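Local coordinates for protein peptidoglycan-binding domain 1 (Burkholderia, PDB 5NM7) that probably acts as a modular phage endolysin, binding bacterial peptidoglycan through one domain and cleaving it with a lysozyme-like N-acetylmuramidase domain, at residues Leu17-Ile22 with Leu28-Ile33; Ala32-Ala37 with Gly55-Lys60; Ala44-Ala47 with Ala53-Ile56; His49-Asp54 with Trp62-Ala67. One frame throughout, in Å; residues are numbered along the deposited sequence.

Interaction 1: Leu17-Ile22 with Leu28-Ile33; sequences LQRQLI and LDIDAI. With GLY (glycine), chain D.
Gln-18, reaching out from helix 12-23, holds the loop 28-33 with both ends of its amide. OE1 accepts from Ala-32 N at 2.9 Å, a fairly straight bond (152° at the hydrogen) whose donor is tilted from the carbonyl plane, and takes a second, weak bond from Asp-31 N. On the other end NE2 donates to Asp-31 OD1 at 2.9 Å; the acceptor lies near the amide plane and is met nearly along its C-O axis. NE2 also bonds Thr-38 OG1, so the amide's rotation is fixed. OD1 of Asp-31 receives Ile-33 N as well, from above the carboxylate plane, which closes an Asx turn.

The bound glycine adds hydrogen bonds from its amino group. Its nitrogen is 2.8 Å from Asp-31 OD2, the stronger of its two bonds to that carboxylate, where opposite charges probably add to the attraction, and it donates to Ile-33 O too.

Apolar contacts fill the rest. Leu-28 sends CD1 to Leu-21 CD1, while Ile-22 CD1 presses tightly on Ile-30 CG1 at 3.5 Å. Across the outer side, Ile-30 lays CG2 over the centre of one guanidinium face of Arg-19, 3.6 Å above its plane; the extended arginine chain suits this exposed edge, being apolar along its methylenes and charged at its end.

Glutamine, acceptor and donor at once, thus serves as a second-shell residue: it orients Asp-31, and its N-H probably helps stabilise the negative charge that faces the ligand's ammonium group.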
loop_
_atom_site.group_PDB
_atom_site.type_symbol
_atom_site.label_atom_id
_atom_site.label_comp_id
_atom_site.label_asym_id
_atom_site.label_seq_id
_atom_site.Cartn_x
_atom_site.Cartn_y
_atom_site.Cartn_z
ATOM N N LEU A 17 1.313 17.203 -18.389
ATOM C CA LEU A 17 0.894 15.791 -18.396
ATOM C C LEU A 17 0.187 15.393 -19.684
ATOM O O LEU A 17 0.480 14.344 -20.271
ATOM C CB LEU A 17 -0.037 15.508 -17.203
ATOM C CG LEU A 17 -0.614 14.103 -17.112
ATOM C CD1 LEU A 17 0.465 13.063 -16.798
ATOM C CD2 LEU A 17 -1.685 14.108 -16.030
ATOM N N GLN A 18 -0.754 16.211 -20.130
ATOM C CA GLN A 18 -1.540 15.906 -21.323
ATOM C C GLN A 18 -0.610 15.779 -22.552
ATOM O O GLN A 18 -0.719 14.844 -23.345
ATOM C CB GLN A 18 -2.586 16.967 -21.548
ATOM C CG GLN A 18 -3.714 16.926 -20.522
ATOM C CD GLN A 18 -4.604 18.140 -20.525
ATOM O OE1 GLN A 18 -4.180 19.260 -20.836
ATOM N NE2 GLN A 18 -5.852 17.935 -20.158
ATOM N N ARG A 19 0.340 16.702 -22.671
ATOM C CA ARG A 19 1.353 16.603 -23.753
ATOM C C ARG A 19 2.165 15.318 -23.690
ATOM O O ARG A 19 2.393 14.684 -24.732
ATOM C CB ARG A 19 2.276 17.820 -23.743
ATOM C CG ARG A 19 1.539 19.066 -24.191
ATOM C CD ARG A 19 2.442 20.236 -24.535
ATOM N NE ARG A 19 1.626 21.217 -25.261
ATOM C CZ ARG A 19 1.071 22.313 -24.736
ATOM N NH1 ARG A 19 1.268 22.651 -23.461
ATOM N NH2 ARG A 19 0.315 23.094 -25.510
ATOM N N GLN A 20 2.572 14.912 -22.481
ATOM C CA GLN A 20 3.338 13.672 -22.287
ATOM C C GLN A 20 2.491 12.447 -22.656
ATOM O O GLN A 20 2.975 11.537 -23.328
ATOM C CB GLN A 20 3.863 13.569 -20.861
ATOM C CG GLN A 20 4.895 14.584 -20.410
ATOM C CD GLN A 20 6.183 14.443 -21.203
ATOM O OE1 GLN A 20 7.091 13.683 -20.810
ATOM N NE2 GLN A 20 6.250 15.081 -22.317
ATOM N N LEU A 21 1.224 12.451 -22.254
ATOM C CA LEU A 21 0.314 11.374 -22.640
ATOM C C LEU A 21 0.136 11.298 -24.150
ATOM O O LEU A 21 0.094 10.204 -24.718
ATOM C CB LEU A 21 -1.039 11.522 -21.949
ATOM C CG LEU A 21 -0.975 11.383 -20.412
ATOM C CD1 LEU A 21 -2.234 11.933 -19.778
ATOM C CD2 LEU A 21 -0.779 9.914 -20.020
ATOM N N ILE A 22 0.026 12.452 -24.799
ATOM C CA ILE A 22 -0.074 12.505 -26.281
ATOM C C ILE A 22 1.213 11.984 -26.933
ATOM O O ILE A 22 1.129 11.221 -27.886
ATOM C CB ILE A 22 -0.446 13.921 -26.789
ATOM C CG1 ILE A 22 -1.864 14.310 -26.349
ATOM C CG2 ILE A 22 -0.424 13.990 -28.317
ATOM C CD1 ILE A 22 -2.105 15.791 -26.253
ATOM N N LEU A 28 -5.922 13.658 -26.818
ATOM C CA LEU A 28 -6.481 14.564 -25.807
ATOM C C LEU A 28 -6.434 16.004 -26.230
ATOM O O LEU A 28 -5.481 16.417 -26.881
ATOM C CB LEU A 28 -5.622 14.523 -24.532
ATOM C CG LEU A 28 -5.673 13.272 -23.668
ATOM C CD1 LEU A 28 -4.596 13.354 -22.595
ATOM C CD2 LEU A 28 -7.056 13.129 -23.043
ATOM N N ASP A 29 -7.430 16.763 -25.785
ATOM C CA ASP A 29 -7.418 18.222 -25.882
ATOM C C ASP A 29 -6.433 18.692 -24.799
ATOM O O ASP A 29 -6.524 18.284 -23.640
ATOM C CB ASP A 29 -8.840 18.809 -25.643
ATOM C CG ASP A 29 -9.128 20.062 -26.477
ATOM O OD1 ASP A 29 -10.327 20.411 -26.629
ATOM O OD2 ASP A 29 -8.175 20.707 -26.979
ATOM N N ILE A 30 -5.485 19.541 -25.175
ATOM C CA ILE A 30 -4.544 20.095 -24.212
ATOM C C ILE A 30 -5.163 21.369 -23.628
ATOM O O ILE A 30 -4.924 22.490 -24.107
ATOM C CB ILE A 30 -3.185 20.407 -24.862
ATOM C CG1 ILE A 30 -2.605 19.161 -25.542
ATOM C CG2 ILE A 30 -2.204 20.923 -23.821
ATOM C CD1 ILE A 30 -1.484 19.466 -26.513
ATOM N N ASP A 31 -5.954 21.194 -22.573
ATOM C CA ASP A 31 -6.703 22.280 -21.963
ATOM C C ASP A 31 -6.357 22.521 -20.493
ATOM O O ASP A 31 -6.984 23.377 -19.883
ATOM C CB ASP A 31 -8.195 21.987 -22.096
ATOM C CG ASP A 31 -8.617 20.735 -21.342
ATOM O OD1 ASP A 31 -7.740 20.055 -20.775
ATOM O OD2 ASP A 31 -9.808 20.400 -21.370
ATOM N N ALA A 32 -5.354 21.809 -19.955
ATOM C CA ALA A 32 -4.890 21.990 -18.590
ATOM C C ALA A 32 -5.954 21.586 -17.537
ATOM O O ALA A 32 -5.883 22.035 -16.391
ATOM C CB ALA A 32 -4.409 23.442 -18.367
ATOM N N ILE A 33 -6.908 20.755 -17.927
ATOM C CA ILE A 33 -7.976 20.280 -17.017
ATOM C C ILE A 33 -7.870 18.754 -16.934
ATOM O O ILE A 33 -8.016 18.043 -17.943
ATOM C CB ILE A 33 -9.385 20.639 -17.525
ATOM C CG1 ILE A 33 -9.582 22.156 -17.562
ATOM C CG2 ILE A 33 -10.476 20.002 -16.649
ATOM C CD1 ILE A 33 -10.764 22.586 -18.412
HETATM N N GLY D . -9.621 17.909 -20.213
HETATM C CA GLY D . -10.980 17.329 -20.249
HETATM C C GLY D . -10.954 15.910 -19.721
HETATM O O GLY D . -9.911 15.411 -19.271
HETATM O OXT GLY D . -12.000 15.255 -19.743
#

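Interaction 2: Ala32-Ala37 with Gly55-Lys60; sequences AIYGSA and GIAGPK. With GLY (glycine), chain C; GLY (glycine), chain D.
Tyr-34 reaches from one loop to the other and touches the second almost entirely with its hydroxyl. OH donates to Gly-55 O over a short 2.6 Å, approaching from above the carbonyl plane, 43° out of it. The same oxygen receives a weak bond from Ala-57 N at 3.3 Å. Near the ring plane, at its edge, the small apolar methyl of Ala-57 fits beside the phenol, CB 3.9 Å from Tyr-34 OH. A buried hydroxyl is therefore engaged both as donor and as acceptor.

What aims the ring is its first torsion, -161°, which turns CG away from the backbone N and sends the phenol inward; Val-14 and Leu-17 of helix 12-23 and Val-42 of helix 36-48 pack around it. Tyr-34 and Ala-57 each form the centre of an inverse gamma turn, and backbone bonds tie them to the N-terminal segment, Tyr-34 to Gly-8 and Asp-9, Ala-57 to Leu-5.

Farther out, each loop runs into a helix through a glycine at the N-cap, Gly-35 or Gly-58, where a bare CA lets a ligand carboxylate come close. The bound glycine of chain D takes Ala-37 N to its OXT at 2.9 Å; that of chain C takes Lys-60 N to its O at 2.9 Å. Both carboxylates thus sit at a helix N-terminus, whose dipole probably favours a negative charge.

Two matching loops of this kind, each leading into a helix and joined through a buried tyrosine, belong to the compact, three-helix peptidoglycan-binding domain.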
loop_
_atom_site.group_PDB
_atom_site.type_symbol
_atom_site.label_atom_id
_atom_site.label_comp_id
_atom_site.label_asym_id
_atom_site.label_seq_id
_atom_site.Cartn_x
_atom_site.Cartn_y
_atom_site.Cartn_z
ATOM N N ALA A 32 -5.354 21.809 -19.955
ATOM C CA ALA A 32 -4.890 21.990 -18.590
ATOM C C ALA A 32 -5.954 21.586 -17.537
ATOM O O ALA A 32 -5.883 22.035 -16.391
ATOM C CB ALA A 32 -4.409 23.442 -18.367
ATOM N N ILE A 33 -6.908 20.755 -17.927
ATOM C CA ILE A 33 -7.976 20.280 -17.017
ATOM C C ILE A 33 -7.870 18.754 -16.934
ATOM O O ILE A 33 -8.016 18.043 -17.943
ATOM C CB ILE A 33 -9.385 20.639 -17.525
ATOM C CG1 ILE A 33 -9.582 22.156 -17.562
ATOM C CG2 ILE A 33 -10.476 20.002 -16.649
ATOM C CD1 ILE A 33 -10.764 22.586 -18.412
ATOM N N TYR A 34 -7.639 18.256 -15.725
ATOM C CA TYR A 34 -7.542 16.822 -15.505
ATOM C C TYR A 34 -8.966 16.349 -15.244
ATOM O O TYR A 34 -9.400 16.256 -14.101
ATOM C CB TYR A 34 -6.612 16.568 -14.303
ATOM C CG TYR A 34 -6.022 15.199 -14.154
ATOM C CD1 TYR A 34 -4.670 15.053 -13.881
ATOM C CD2 TYR A 34 -6.805 14.043 -14.210
ATOM C CE1 TYR A 34 -4.106 13.822 -13.679
ATOM C CE2 TYR A 34 -6.232 12.791 -14.012
ATOM C CZ TYR A 34 -4.866 12.703 -13.739
ATOM O OH TYR A 34 -4.240 11.489 -13.531
ATOM N N GLY A 35 -9.674 16.068 -16.323
ATOM C CA GLY A 35 -11.031 15.565 -16.241
ATOM C C GLY A 35 -11.040 14.092 -16.574
ATOM O O GLY A 35 -9.993 13.418 -16.570
ATOM N N SER A 36 -12.226 13.585 -16.901
ATOM C CA SER A 36 -12.396 12.162 -17.156
ATOM C C SER A 36 -11.604 11.655 -18.350
ATOM O O SER A 36 -11.148 10.522 -18.344
ATOM C CB SER A 36 -13.900 11.815 -17.294
ATOM O OG SER A 36 -14.452 12.379 -18.479
ATOM N N ALA A 37 -11.472 12.459 -19.403
ATOM C CA ALA A 37 -10.702 12.029 -20.565
ATOM C C ALA A 37 -9.220 11.891 -20.202
ATOM O O ALA A 37 -8.557 10.957 -20.654
ATOM C CB ALA A 37 -10.896 12.986 -21.741
ATOM N N GLY A 55 -5.462 5.791 -12.677
ATOM C CA GLY A 55 -5.828 7.116 -13.188
ATOM C C GLY A 55 -5.231 8.280 -12.426
ATOM O O GLY A 55 -5.622 9.421 -12.660
ATOM N N ILE A 56 -4.249 8.012 -11.558
ATOM C CA ILE A 56 -3.568 9.018 -10.770
ATOM C C ILE A 56 -2.140 9.125 -11.267
ATOM O O ILE A 56 -1.415 8.123 -11.300
ATOM C CB ILE A 56 -3.600 8.689 -9.263
ATOM C CG1 ILE A 56 -5.060 8.675 -8.774
ATOM C CG2 ILE A 56 -2.813 9.702 -8.455
ATOM C CD1 ILE A 56 -5.243 7.893 -7.481
ATOM N N ALA A 57 -1.766 10.334 -11.714
ATOM C CA ALA A 57 -0.410 10.550 -12.233
ATOM C C ALA A 57 0.488 10.857 -11.064
ATOM O O ALA A 57 0.744 12.024 -10.731
ATOM C CB ALA A 57 -0.388 11.671 -13.266
ATOM N N GLY A 58 0.989 9.802 -10.437
ATOM C CA GLY A 58 1.927 9.966 -9.319
ATOM C C GLY A 58 3.354 9.730 -9.759
ATOM O O GLY A 58 3.628 9.652 -10.967
ATOM N N PRO A 59 4.270 9.550 -8.796
ATOM C CA PRO A 59 5.709 9.441 -9.132
ATOM C C PRO A 59 6.050 8.255 -10.029
ATOM O O PRO A 59 6.918 8.345 -10.906
ATOM C CB PRO A 59 6.382 9.339 -7.758
ATOM C CG PRO A 59 5.375 9.829 -6.784
ATOM C CD PRO A 59 4.043 9.539 -7.332
ATOM N N LYS A 60 5.352 7.136 -9.853
ATOM C CA LYS A 60 5.603 5.976 -10.695
ATOM C C LYS A 60 5.190 6.229 -12.122
ATOM O O LYS A 60 5.914 5.868 -13.063
ATOM C CB LYS A 60 4.884 4.729 -10.149
ATOM C CG LYS A 60 5.381 4.335 -8.775
ATOM C CD LYS A 60 4.554 3.192 -8.241
ATOM C CE LYS A 60 5.066 2.764 -6.882
ATOM N NZ LYS A 60 4.194 1.704 -6.312
HETATM N N GLY C . -0.560 5.772 -9.554
HETATM C CA GLY C . 0.478 6.173 -8.556
HETATM C C GLY C . 1.802 6.592 -9.177
HETATM O O GLY C . 2.802 6.654 -8.453
HETATM O OXT GLY C . 1.862 6.914 -10.381
HETATM N N GLY D . -9.621 17.909 -20.213
HETATM C CA GLY D . -10.980 17.329 -20.249
HETATM C C GLY D . -10.954 15.910 -19.721
HETATM O O GLY D . -9.911 15.411 -19.271
HETATM O OXT GLY D . -12.000 15.255 -19.743
#

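Interaction 3: Ala44-Ala47 with Ala53-Ile56; sequences AFQA and ADGI. With GLY (glycine), chain C.
Gln-46 lays its CB against Ala-53, 3.7 Å from the CA of that residue, and carries its amide onward over the loop. Because the chain is extended beyond CG, the amide arrives level with the turn 54-56. OE1 takes Gly-55 N at 2.9 Å, in the carbonyl plane and on a lone pair, with 158° at the hydrogen. NE2 donates to Asp-54 OD1 at 3.0 Å, coming in on the syn side but 29° out of the carboxylate plane; the acceptor in turn is tilted 27° from the amide plane, and the two flat groups are strongly twisted against each other. Thr-61 OG1 is a further hydrogen-bond partner of NE2.

Ile-56 N reaches the same OD1 from the opposite face of the carboxylate, at 2.9 Å, and makes the Asx turn with which this peptidoglycan-binding domain leads from helix 36-48 towards the next helix. Gly-55, at phi 73°, adopts the left-handed backbone conformation that a residue without a side chain takes easily.

While OD1 is gripped from two sides, the amino nitrogen of the bound glycine is hydrogen-bonded to Asp-54 OD2 at 2.8 Å, with Asp-54 OD1 close by at 2.9 Å, and it also donates to Ile-56 O. The aspartate's negative charge suits an ammonium group. Beside this polar array two small residues let helix and loop draw close, Ala-47 CB resting 4.1 Å from Ala-53 CB.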
loop_
_atom_site.group_PDB
_atom_site.type_symbol
_atom_site.label_atom_id
_atom_site.label_comp_id
_atom_site.label_asym_id
_atom_site.label_seq_id
_atom_site.Cartn_x
_atom_site.Cartn_y
_atom_site.Cartn_z
ATOM N N ALA A 44 -5.258 4.237 -19.323
ATOM C CA ALA A 44 -4.847 3.500 -20.495
ATOM C C ALA A 44 -3.327 3.430 -20.595
ATOM O O ALA A 44 -2.760 2.382 -20.902
ATOM C CB ALA A 44 -5.465 4.095 -21.766
ATOM N N PHE A 45 -2.647 4.541 -20.329
ATOM C CA PHE A 45 -1.196 4.539 -20.306
ATOM C C PHE A 45 -0.647 3.578 -19.246
ATOM O O PHE A 45 0.280 2.794 -19.503
ATOM C CB PHE A 45 -0.638 5.950 -20.047
ATOM C CG PHE A 45 0.841 5.975 -19.872
ATOM C CD1 PHE A 45 1.692 5.971 -20.981
ATOM C CD2 PHE A 45 1.417 5.954 -18.599
ATOM C CE1 PHE A 45 3.060 5.927 -20.800
ATOM C CE2 PHE A 45 2.779 5.934 -18.433
ATOM C CZ PHE A 45 3.607 5.929 -19.539
ATOM N N GLN A 46 -1.220 3.627 -18.051
ATOM C CA GLN A 46 -0.712 2.796 -16.972
ATOM C C GLN A 46 -0.882 1.319 -17.311
ATOM O O GLN A 46 0.043 0.528 -17.151
ATOM C CB GLN A 46 -1.419 3.143 -15.677
ATOM C CG GLN A 46 -1.025 4.499 -15.084
ATOM C CD GLN A 46 -2.011 5.007 -14.051
ATOM O OE1 GLN A 46 -3.223 4.748 -14.159
ATOM N NE2 GLN A 46 -1.526 5.743 -13.072
ATOM N N ALA A 47 -2.057 0.985 -17.828
ATOM C CA ALA A 47 -2.406 -0.410 -18.114
ATOM C C ALA A 47 -1.485 -0.990 -19.144
ATOM O O ALA A 47 -0.988 -2.098 -18.978
ATOM C CB ALA A 47 -3.856 -0.533 -18.565
ATOM N N ALA A 53 -3.252 0.681 -12.957
ATOM C CA ALA A 53 -4.157 1.595 -13.670
ATOM C C ALA A 53 -5.141 2.201 -12.701
ATOM O O ALA A 53 -6.270 1.702 -12.543
ATOM C CB ALA A 53 -4.860 0.895 -14.800
ATOM N N ASP A 54 -4.719 3.248 -12.016
ATOM C CA ASP A 54 -5.572 3.966 -11.057
ATOM C C ASP A 54 -5.983 5.356 -11.538
ATOM O O ASP A 54 -6.756 6.042 -10.872
ATOM C CB ASP A 54 -4.946 4.054 -9.660
ATOM C CG ASP A 54 -3.593 4.757 -9.637
ATOM O OD1 ASP A 54 -3.254 5.422 -10.638
ATOM O OD2 ASP A 54 -2.874 4.622 -8.599
ATOM N N GLY A 55 -5.462 5.791 -12.677
ATOM C CA GLY A 55 -5.828 7.116 -13.188
ATOM C C GLY A 55 -5.231 8.280 -12.426
ATOM O O GLY A 55 -5.622 9.421 -12.660
ATOM N N ILE A 56 -4.249 8.012 -11.558
ATOM C CA ILE A 56 -3.568 9.018 -10.770
ATOM C C ILE A 56 -2.140 9.125 -11.267
ATOM O O ILE A 56 -1.415 8.123 -11.300
ATOM C CB ILE A 56 -3.600 8.689 -9.263
ATOM C CG1 ILE A 56 -5.060 8.675 -8.774
ATOM C CG2 ILE A 56 -2.813 9.702 -8.455
ATOM C CD1 ILE A 56 -5.243 7.893 -7.481
HETATM N N GLY C . -0.560 5.772 -9.554
HETATM C CA GLY C . 0.478 6.173 -8.556
HETATM C C GLY C . 1.802 6.592 -9.177
HETATM O O GLY C . 2.802 6.654 -8.453
HETATM O OXT GLY C . 1.862 6.914 -10.381
#

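Interaction 4: His49-Asp54 with Trp62-Ala67; sequences HGLVAD and WSTLSA. With GLY (glycine), chain C.
Thr-64 is the residue of 62-67 that meets both His-49 and Leu-51. Before it in sequence, Trp-62 starts its side chain away from the loop; its indole N-H bonds Lys-3 O, and the large apolar ring packs on Leu-5 and Leu-17. At Thr-64 the branches divide the work. CG2, anti to the backbone N, extends to the CB of His-49 at 4.0 Å. OG1 and the methyls of Leu-51 reach toward each other tip to tip, with CD2 3.9 Å from OG1. These are van der Waals contacts; the hydroxyl finds its polar partner in Arg-69 O, so threonine offers a methyl to the loop and keeps a satisfied oxygen in a buried place. His-49 likewise turns ND1 back to Phe-45 O. Leu-65 faces Leu-17, Leu-21 and Phe-45. Ser-66 bonds its own helix, OG to Trp-62 O at 2.9 Å, while its N reaches the same oxygen from the other face of the carbonyl.

Helix 59-67 is thus packed on its Leu-65 side by helices 12-23 and 36-48, with Phe-45 of the latter also against Thr-64, while His-49 and Leu-51 of the loop rest on its Thr-64 side.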
loop_
_atom_site.group_PDB
_atom_site.type_symbol
_atom_site.label_atom_id
_atom_site.label_comp_id
_atom_site.label_asym_id
_atom_site.label_seq_id
_atom_site.Cartn_x
_atom_site.Cartn_y
_atom_site.Cartn_z
ATOM N N HIS A 49 1.563 0.008 -19.999
ATOM C CA HIS A 49 2.991 0.028 -19.624
ATOM C C HIS A 49 3.340 -0.714 -18.310
ATOM O O HIS A 49 4.396 -0.476 -17.740
ATOM C CB HIS A 49 3.486 1.465 -19.558
ATOM C CG HIS A 49 3.476 2.145 -20.878
ATOM N ND1 HIS A 49 2.315 2.575 -21.482
ATOM C CD2 HIS A 49 4.482 2.440 -21.730
ATOM C CE1 HIS A 49 2.608 3.110 -22.654
ATOM N NE2 HIS A 49 3.916 3.064 -22.814
ATOM N N GLY A 50 2.458 -1.583 -17.837
ATOM C CA GLY A 50 2.718 -2.380 -16.632
ATOM C C GLY A 50 2.712 -1.604 -15.327
ATOM O O GLY A 50 3.459 -1.924 -14.400
ATOM N N LEU A 51 1.919 -0.539 -15.264
ATOM C CA LEU A 51 1.717 0.194 -14.034
ATOM C C LEU A 51 0.362 -0.238 -13.480
ATOM O O LEU A 51 -0.453 -0.818 -14.175
ATOM C CB LEU A 51 1.694 1.699 -14.286
ATOM C CG LEU A 51 3.003 2.377 -14.710
ATOM C CD1 LEU A 51 2.716 3.666 -15.436
ATOM C CD2 LEU A 51 3.822 2.731 -13.499
ATOM N N VAL A 52 0.109 0.128 -12.249
ATOM C CA VAL A 52 -1.255 0.025 -11.719
ATOM C C VAL A 52 -2.145 1.112 -12.350
ATOM O O VAL A 52 -1.833 2.299 -12.253
ATOM C CB VAL A 52 -1.233 0.146 -10.194
ATOM C CG1 VAL A 52 -2.639 0.320 -9.637
ATOM C CG2 VAL A 52 -0.548 -1.092 -9.620
ATOM N N ALA A 53 -3.252 0.681 -12.957
ATOM C CA ALA A 53 -4.157 1.595 -13.670
ATOM C C ALA A 53 -5.141 2.201 -12.701
ATOM O O ALA A 53 -6.270 1.702 -12.543
ATOM C CB ALA A 53 -4.860 0.895 -14.800
ATOM N N ASP A 54 -4.719 3.248 -12.016
ATOM C CA ASP A 54 -5.572 3.966 -11.057
ATOM C C ASP A 54 -5.983 5.356 -11.538
ATOM O O ASP A 54 -6.756 6.042 -10.872
ATOM C CB ASP A 54 -4.946 4.054 -9.660
ATOM C CG ASP A 54 -3.593 4.757 -9.637
ATOM O OD1 ASP A 54 -3.254 5.422 -10.638
ATOM O OD2 ASP A 54 -2.874 4.622 -8.599
ATOM N N TRP A 62 4.798 9.178 -13.565
ATOM C CA TRP A 62 5.710 10.209 -14.087
ATOM C C TRP A 62 7.040 9.624 -14.556
ATOM O O TRP A 62 7.550 9.998 -15.627
ATOM C CB TRP A 62 5.965 11.315 -13.080
ATOM C CG TRP A 62 4.901 12.342 -13.047
ATOM C CD1 TRP A 62 4.116 12.667 -11.997
ATOM C CD2 TRP A 62 4.519 13.206 -14.118
ATOM N NE1 TRP A 62 3.266 13.675 -12.337
ATOM C CE2 TRP A 62 3.500 14.041 -13.631
ATOM C CE3 TRP A 62 4.967 13.373 -15.431
ATOM C CZ2 TRP A 62 2.890 15.007 -14.413
ATOM C CZ3 TRP A 62 4.378 14.333 -16.208
ATOM C CH2 TRP A 62 3.342 15.144 -15.704
ATOM N N SER A 63 7.597 8.709 -13.775
ATOM C CA SER A 63 8.834 8.058 -14.161
ATOM C C SER A 63 8.713 7.314 -15.500
ATOM O O SER A 63 9.586 7.430 -16.355
ATOM C CB SER A 63 9.357 7.149 -13.029
ATOM O OG SER A 63 10.482 6.440 -13.484
ATOM N N THR A 64 7.633 6.565 -15.706
ATOM C CA THR A 64 7.448 5.853 -16.972
ATOM C C THR A 64 7.121 6.806 -18.093
ATOM O O THR A 64 7.595 6.665 -19.230
ATOM C CB THR A 64 6.373 4.767 -16.858
ATOM O OG1 THR A 64 6.740 3.921 -15.757
ATOM C CG2 THR A 64 6.306 3.948 -18.128
ATOM N N LEU A 65 6.336 7.802 -17.755
ATOM C CA LEU A 65 5.844 8.688 -18.763
ATOM C C LEU A 65 6.944 9.634 -19.280
ATOM O O LEU A 65 6.956 9.987 -20.481
ATOM C CB LEU A 65 4.660 9.438 -18.163
ATOM C CG LEU A 65 3.804 10.244 -19.076
ATOM C CD1 LEU A 65 3.228 9.400 -20.196
ATOM C CD2 LEU A 65 2.720 10.868 -18.226
ATOM N N SER A 66 7.884 9.994 -18.412
ATOM C CA SER A 66 8.980 10.916 -18.749
ATOM C C SER A 66 10.258 10.219 -19.196
ATOM O O SER A 66 11.058 10.836 -19.921
ATOM C CB SER A 66 9.287 11.836 -17.567
ATOM O OG SER A 66 10.047 11.167 -16.559
ATOM N N ALA A 67 10.476 8.968 -18.756
ATOM C CA ALA A 67 11.743 8.251 -19.021
ATOM C C ALA A 67 11.618 6.812 -19.517
ATOM O O ALA A 67 12.635 6.151 -19.735
ATOM C CB ALA A 67 12.638 8.291 -17.780
HETATM N N GLY C . -0.560 5.772 -9.554
HETATM C CA GLY C . 0.478 6.173 -8.556
HETATM C C GLY C . 1.802 6.592 -9.177
HETATM O O GLY C . 2.802 6.654 -8.453
HETATM O OXT GLY C . 1.862 6.914 -10.381
#

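All four contacts lie in the peptidoglycan-binding domain. Interactions 1 and 3 are chemically alike: in each a helical glutamine steadies an aspartate that holds the ammonium end of a bound glycine. Interaction 2 lies between them, its centre about 9 Å from the centres of interactions 1 and 3, and its segments supply the helix N-termini that receive both carboxylates. Leu-17 of interaction 1 packs on Tyr-34 of interaction 2, CD2 to CE1 3.4 Å. Interaction 4 continues interaction 3, with centres about 7 Å apart, and Phe-45 CZ comes 3.6 Å from Thr-64 CG2. Leu-17 CD1 meets Leu-65 CD2 at 3.5 Å, linking interactions 1 and 4 through the hydrophobic core.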